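Local structure of thermotoga maritima TmcAL (Thermotoga maritima, 5Y0T) at residues 356-360 and 375-379. The protein belongs to the HIGH nucleotidyl transferase family of the HUP clan and carries adenosine-5'-rp-alpha-thio-triphosphate bound in a pocket of this model. Coordinates in Å, arbitrary orientation, origin at the centre of the assembly. Numbering follows the deposited sequence.
With EDO (1,2-ethanediol), chain G.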
# COMPACT_ATOMS: atom_id res chain seq x y z
N LYS A 356 38.13 14.07 -6.91
CA LYS A 356 37.56 15.42 -6.94
C LYS A 356 36.10 15.58 -6.49
O LYS A 356 35.63 16.72 -6.33
CB LYS A 356 37.69 15.97 -8.37
CG LYS A 356 39.13 16.09 -8.85
CD LYS A 356 39.22 16.94 -10.12
CE LYS A 356 40.67 17.25 -10.50
NZ LYS A 356 41.41 17.96 -9.40
N ALA A 357 35.39 14.48 -6.26
CA ALA A 357 33.95 14.59 -6.04
C ALA A 357 33.63 15.22 -4.69
O ALA A 357 34.41 15.10 -3.76
CB ALA A 357 33.28 13.24 -6.15
N LYS A 358 32.50 15.91 -4.62
CA LYS A 358 32.07 16.57 -3.39
C LYS A 358 31.02 15.77 -2.64
O LYS A 358 30.55 16.21 -1.61
CB LYS A 358 31.52 17.98 -3.70
CG LYS A 358 32.35 18.81 -4.67
CD LYS A 358 31.54 20.01 -5.20
CE LYS A 358 32.25 20.72 -6.35
NZ LYS A 358 31.68 22.07 -6.59
N LEU A 359 30.61 14.63 -3.20
CA LEU A 359 29.68 13.71 -2.54
C LEU A 359 30.29 12.32 -2.56
O LEU A 359 31.04 12.00 -3.48
CB LEU A 359 28.31 13.69 -3.24
CG LEU A 359 27.43 14.94 -3.21
CD1 LEU A 359 26.20 14.75 -4.08
CD2 LEU A 359 27.03 15.23 -1.76
N PRO A 360 29.95 11.47 -1.57
CA PRO A 360 30.41 10.08 -1.54
C PRO A 360 29.95 9.33 -2.78
O PRO A 360 28.82 9.51 -3.21
CB PRO A 360 29.75 9.50 -0.28
CG PRO A 360 29.42 10.69 0.56
CD PRO A 360 29.08 11.78 -0.42
N THR A 375 33.04 8.27 5.24
CA THR A 375 33.37 9.38 4.35
C THR A 375 33.88 10.60 5.13
O THR A 375 33.43 10.87 6.24
CB THR A 375 32.18 9.79 3.44
OG1 THR A 375 32.60 10.80 2.52
CG2 THR A 375 30.98 10.29 4.26
N ASP A 376 34.86 11.30 4.54
CA ASP A 376 35.34 12.59 5.07
C ASP A 376 34.37 13.72 4.72
O ASP A 376 34.45 14.80 5.28
CB ASP A 376 36.72 12.94 4.49
CG ASP A 376 37.85 12.13 5.11
OD1 ASP A 376 37.62 11.48 6.15
OD2 ASP A 376 38.97 12.17 4.55
N LEU A 377 33.49 13.48 3.76
CA LEU A 377 32.62 14.53 3.23
C LEU A 377 31.48 14.80 4.20
O LEU A 377 30.83 13.88 4.66
CB LEU A 377 32.07 14.12 1.85
CG LEU A 377 33.16 14.08 0.77
CD1 LEU A 377 32.69 13.39 -0.50
CD2 LEU A 377 33.63 15.49 0.45
N PRO A 378 31.21 16.08 4.50
CA PRO A 378 30.28 16.39 5.59
C PRO A 378 28.82 16.31 5.16
O PRO A 378 28.09 17.30 5.21
CB PRO A 378 30.66 17.83 5.97
CG PRO A 378 31.13 18.41 4.67
CD PRO A 378 31.86 17.29 3.96
N VAL A 379 28.40 15.13 4.73
CA VAL A 379 27.03 14.94 4.27
C VAL A 379 26.06 14.89 5.45
O VAL A 379 26.45 14.72 6.62
CB VAL A 379 26.89 13.67 3.42
CG1 VAL A 379 27.80 13.77 2.23
CG2 VAL A 379 27.29 12.43 4.25
C1 EDO G . 26.22 17.37 1.04
O1 EDO G . 27.37 17.64 1.87
C2 EDO G . 25.47 18.68 0.77
O2 EDO G . 24.47 18.90 1.80
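Two non-regular segments meet here. Segment 356-360 leads from helix 346-356 into the short strand 361-362, and segment 375-379 joins helices 368-374 and 381-399. The closest CA atoms are those of Leu-359 and Leu-377, 6.5 Å apart. The second segment turns twice. Thr-375 OG1 accepts a hydrogen bond from Leu-377 N (3.1 Å), forming an ST turn. Pro-378 then centres an inverse gamma turn, closed by Val-379 N to Leu-377 O at 2.7 Å. Leu-377, shared by both turns, directs its CA-to-CB bond toward the other segment. Its CD1 packs on the backbone there, 3.3 Å from Leu-359 C and 3.5 Å from Pro-360 N. The buried Pro-360 has its CD 3.6 Å from Val-379 CG1, and Pro-360 CG lies 3.7 Å from Thr-375 OG1. The contact is thus largely apolar. Lys-358 points away and forms a salt bridge with Asp-91. A 1,2-ethanediol, probably from the crystallisation liquor, lies beside Leu-359 CD2 and Val-379. Leu-359 and Ala-357 also touch Ile-337 of strand 337-343, while Pro-360 meets Val-371. This is surface packing of two post-helix loops: the lead-in to strand 361-362, which pairs in parallel with strand 337-343, rests against the ST and inverse gamma turns.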